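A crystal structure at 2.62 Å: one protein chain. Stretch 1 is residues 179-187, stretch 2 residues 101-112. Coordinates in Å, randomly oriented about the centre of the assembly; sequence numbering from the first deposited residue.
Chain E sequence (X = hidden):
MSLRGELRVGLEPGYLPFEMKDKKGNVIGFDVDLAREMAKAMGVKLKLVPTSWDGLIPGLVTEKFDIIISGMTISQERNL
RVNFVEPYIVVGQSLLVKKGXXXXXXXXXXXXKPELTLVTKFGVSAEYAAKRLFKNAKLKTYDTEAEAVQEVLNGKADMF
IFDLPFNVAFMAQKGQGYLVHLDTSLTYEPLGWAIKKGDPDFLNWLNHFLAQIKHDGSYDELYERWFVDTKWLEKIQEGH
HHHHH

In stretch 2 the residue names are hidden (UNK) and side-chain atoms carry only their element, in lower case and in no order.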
# COMPACT_ATOMS: atom_id res chain seq x y z
N LEU E 179 -25.17 -9.72 -36.22
CA LEU E 179 -25.57 -8.93 -35.06
C LEU E 179 -24.42 -8.03 -34.62
O LEU E 179 -23.31 -8.11 -35.17
CB LEU E 179 -25.98 -9.85 -33.91
CG LEU E 179 -27.42 -10.38 -33.80
CD1 LEU E 179 -28.04 -10.75 -35.13
CD2 LEU E 179 -27.41 -11.57 -32.86
N VAL E 180 -24.70 -7.15 -33.65
CA VAL E 180 -23.65 -6.32 -33.04
C VAL E 180 -23.80 -6.25 -31.53
O VAL E 180 -24.89 -5.95 -31.01
CB VAL E 180 -23.57 -4.91 -33.63
CG1 VAL E 180 -22.41 -4.14 -32.97
CG2 VAL E 180 -23.35 -4.97 -35.13
N HIS E 181 -22.69 -6.50 -30.85
CA HIS E 181 -22.57 -6.58 -29.40
C HIS E 181 -22.44 -5.19 -28.74
O HIS E 181 -21.36 -4.56 -28.79
CB HIS E 181 -21.32 -7.42 -29.10
CG HIS E 181 -21.12 -7.75 -27.66
ND1 HIS E 181 -22.14 -7.72 -26.73
CD2 HIS E 181 -20.02 -8.18 -27.00
CE1 HIS E 181 -21.67 -8.10 -25.55
NE2 HIS E 181 -20.39 -8.39 -25.69
N LEU E 182 -23.52 -4.71 -28.13
CA LEU E 182 -23.42 -3.54 -27.26
C LEU E 182 -22.93 -4.00 -25.89
O LEU E 182 -23.71 -4.49 -25.05
CB LEU E 182 -24.74 -2.78 -27.19
CG LEU E 182 -24.89 -1.84 -28.40
CD1 LEU E 182 -26.27 -1.22 -28.42
CD2 LEU E 182 -23.79 -0.75 -28.40
N ASP E 183 -21.62 -3.86 -25.66
CA ASP E 183 -20.98 -4.56 -24.56
C ASP E 183 -20.84 -3.79 -23.25
O ASP E 183 -20.16 -4.26 -22.32
CB ASP E 183 -19.67 -5.22 -24.99
CG ASP E 183 -18.62 -4.22 -25.43
OD1 ASP E 183 -18.43 -3.18 -24.77
OD2 ASP E 183 -17.95 -4.51 -26.45
N THR E 184 -21.48 -2.63 -23.15
CA THR E 184 -21.52 -1.99 -21.85
C THR E 184 -22.26 -2.93 -20.90
O THR E 184 -23.32 -3.43 -21.22
CB THR E 184 -22.17 -0.58 -21.87
OG1 THR E 184 -21.75 0.12 -23.05
CG2 THR E 184 -21.78 0.22 -20.64
N SER E 185 -21.65 -3.17 -19.74
CA SER E 185 -22.21 -3.97 -18.66
C SER E 185 -23.32 -3.21 -17.97
O SER E 185 -23.12 -2.05 -17.61
CB SER E 185 -21.10 -4.25 -17.64
OG SER E 185 -21.63 -4.75 -16.42
N LEU E 186 -24.49 -3.83 -17.77
CA LEU E 186 -25.60 -3.09 -17.16
C LEU E 186 -26.01 -3.54 -15.75
O LEU E 186 -26.86 -2.90 -15.11
CB LEU E 186 -26.81 -3.06 -18.08
CG LEU E 186 -26.53 -2.93 -19.59
CD1 LEU E 186 -27.80 -2.97 -20.40
CD2 LEU E 186 -25.74 -1.69 -19.91
N THR E 187 -25.42 -4.64 -15.27
CA THR E 187 -25.71 -5.10 -13.93
C THR E 187 -24.40 -5.41 -13.22
O THR E 187 -23.32 -5.32 -13.80
CB THR E 187 -26.68 -6.32 -13.89
OG1 THR E 187 -26.41 -7.23 -14.99
CG2 THR E 187 -28.15 -5.87 -13.94
N UNK E 101 -28.76 -1.03 -35.87
CA UNK E 101 -29.55 -0.56 -34.73
C UNK E 101 -28.71 -0.00 -33.57
O UNK E 101 -29.26 0.54 -32.61
c UNK E 101 -32.41 -2.32 -32.80
c UNK E 101 -31.80 -1.22 -33.63
c UNK E 101 -32.76 -0.78 -34.73
c UNK E 101 -30.47 -1.68 -34.23
N UNK E 102 -27.39 -0.12 -33.68
CA UNK E 102 -26.47 0.39 -32.66
C UNK E 102 -26.00 1.83 -32.95
O UNK E 102 -25.51 2.52 -32.05
o UNK E 102 -23.26 -0.51 -35.62
o UNK E 102 -25.34 -1.10 -35.33
c UNK E 102 -24.06 -0.34 -33.39
c UNK E 102 -25.29 -0.58 -32.49
c UNK E 102 -24.25 -0.68 -34.88
N UNK E 103 -26.16 2.27 -34.20
CA UNK E 103 -25.71 3.61 -34.61
C UNK E 103 -26.41 4.67 -33.79
O UNK E 103 -27.62 4.57 -33.54
c UNK E 103 -25.98 3.87 -36.11
c UNK E 103 -24.29 2.60 -39.36
c UNK E 103 -25.28 2.91 -37.07
c UNK E 103 -25.00 3.56 -38.42
n UNK E 103 -25.24 1.79 -40.18
N UNK E 104 -25.65 5.67 -33.36
CA UNK E 104 -26.17 6.79 -32.58
C UNK E 104 -26.90 6.37 -31.32
O UNK E 104 -28.03 6.80 -31.08
N UNK E 105 -26.25 5.50 -30.55
CA UNK E 105 -26.74 5.10 -29.22
C UNK E 105 -25.58 5.18 -28.23
O UNK E 105 -24.50 4.63 -28.46
c UNK E 105 -26.50 2.54 -28.84
c UNK E 105 -27.46 3.68 -29.22
c UNK E 105 -28.24 3.41 -30.54
N UNK E 106 -25.79 5.91 -27.13
CA UNK E 106 -24.72 6.14 -26.16
C UNK E 106 -24.87 5.23 -24.94
O UNK E 106 -23.88 4.82 -24.34
c UNK E 106 -23.20 9.70 -25.87
n UNK E 106 -20.69 9.41 -25.79
c UNK E 106 -24.65 7.62 -25.74
c UNK E 106 -21.83 10.17 -26.39
c UNK E 106 -23.77 8.49 -26.65
N UNK E 107 -26.12 4.91 -24.61
CA UNK E 107 -26.46 4.05 -23.47
C UNK E 107 -27.55 3.03 -23.84
O UNK E 107 -28.07 3.02 -24.95
c UNK E 107 -26.97 4.91 -22.31
o UNK E 107 -28.32 5.28 -22.53
N UNK E 108 -27.92 2.21 -22.86
CA UNK E 108 -29.06 1.30 -22.99
C UNK E 108 -30.41 2.02 -23.14
O UNK E 108 -31.37 1.43 -23.64
o UNK E 108 -31.96 2.12 -17.16
c UNK E 108 -31.27 1.69 -18.29
c UNK E 108 -29.88 0.83 -20.57
c UNK E 108 -31.98 1.22 -19.41
c UNK E 108 -29.88 1.71 -18.30
c UNK E 108 -31.28 0.80 -20.53
c UNK E 108 -29.12 0.34 -21.79
c UNK E 108 -29.20 1.28 -19.44
N UNK E 109 -30.48 3.28 -22.71
CA UNK E 109 -31.74 4.00 -22.57
C UNK E 109 -32.33 4.41 -23.92
O UNK E 109 -33.54 4.48 -24.08
n UNK E 109 -30.03 5.52 -16.92
c UNK E 109 -31.57 5.21 -21.65
c UNK E 109 -31.84 4.91 -20.19
c UNK E 109 -30.94 5.71 -19.24
c UNK E 109 -31.22 5.35 -17.79
N UNK E 110 -31.44 4.65 -24.88
CA UNK E 110 -31.82 4.91 -26.27
C UNK E 110 -32.56 3.73 -26.93
O UNK E 110 -32.97 3.84 -28.09
o UNK E 110 -28.53 6.38 -26.59
c UNK E 110 -30.59 5.29 -27.10
c UNK E 110 -29.78 6.43 -26.50
o UNK E 110 -30.39 7.38 -25.94
N UNK E 111 -32.74 2.63 -26.20
CA UNK E 111 -33.37 1.42 -26.75
C UNK E 111 -34.73 1.00 -26.19
O UNK E 111 -35.27 -0.04 -26.59
c UNK E 111 -31.86 -0.34 -28.04
c UNK E 111 -30.42 -0.82 -27.86
c UNK E 111 -31.94 0.65 -29.21
c UNK E 111 -32.39 0.24 -26.72
N UNK E 112 -35.30 1.81 -25.30
CA UNK E 112 -36.60 1.47 -24.71
C UNK E 112 -37.85 1.52 -25.57
O UNK E 112 -38.87 0.97 -25.17
c UNK E 112 -36.87 2.29 -23.47
c UNK E 112 -36.70 1.48 -22.24
o UNK E 112 -37.69 1.21 -21.54
o UNK E 112 -35.55 1.10 -22.01

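Position 101 has four side-chain carbons, forked at the second. Its CB points sideways and nothing of stretch 1 lies within contact range. The fork gives Leu101.

Position 102 has three carbons, the third carrying two oxygens. Its CB lies 4.2 Å from Leu182 CD1, and the next carbon touches Val180. This is Glu102, with CG 4.2 Å from Val180 CG1. The closest approaches are from CB and CG, but the carboxylate also lies near Val180; no hydrogen bond crosses here.

Position 103 has four carbons in a row ending in nitrogen, out of reach of stretch 1. It is Lys103, and it touches a crystal neighbour.

Position 104 has no side-chain atoms. It is Gly104. Its phi of 55° is positive, which by itself favours glycine.

Position 105 has one carbon carrying two more. Its CB points toward stretch 1, and one branch carbon meets the end of Leu182. A three-carbon fork at CB with no oxygen is Val105. Val105 CG2 is 3.8 Å from Leu182 CD1.

Position 106 has four carbons in a row ending in nitrogen, and its CB points away. It is Lys106.

Position 107 has one carbon, then one oxygen, and also points away. It is Ser107.

Position 108 has one carbon, then a six-carbon ring bearing one oxygen. Its CB is 3.8 Å from Leu186 CD1. The hydroxylated ring gives Tyr108. Leu186 CD1 approaches the ring obliquely.

Position 109 has four carbons in a row ending in nitrogen, out of reach of stretch 1. It is Lys109. Its N donates to Ser107 OG at 2.9 Å.

Position 110 has two carbons, the second carrying two oxygens, and is out of reach of stretch 1. It is Asp110. Its OD1 accepts from Lys106 N at 2.8 Å and, weakly, from Ser107 N at 3.4 Å. These bonds tie the turn together within stretch 2.

Position 111 has four carbons, forked at the second. Its CB points toward stretch 1, and one end carbon meets Leu182. It is Leu111, buried, with CD2 4.2 Å from Leu182 CD1. Its N donates to Tyr108 O at 3.1 Å.

Position 112 has two carbons, the second carrying two oxygens, and does not reach stretch 1. It is Asp112, with OD2 hydrogen-bonded elsewhere in the structure.

The contact is small, 296 Å² over both sides, and has no hydrogen bond across it. It works by side-chain packing. Val180 and Leu182 point toward stretch 2 from the strand, while His181 between them points away. Leu182 CD1 is the hub, meeting Glu102, Val105 and Leu111. Leu186 makes a separate contact with Tyr108.

Stretch 2, residues 101-112: LEKGVKSYKDLD
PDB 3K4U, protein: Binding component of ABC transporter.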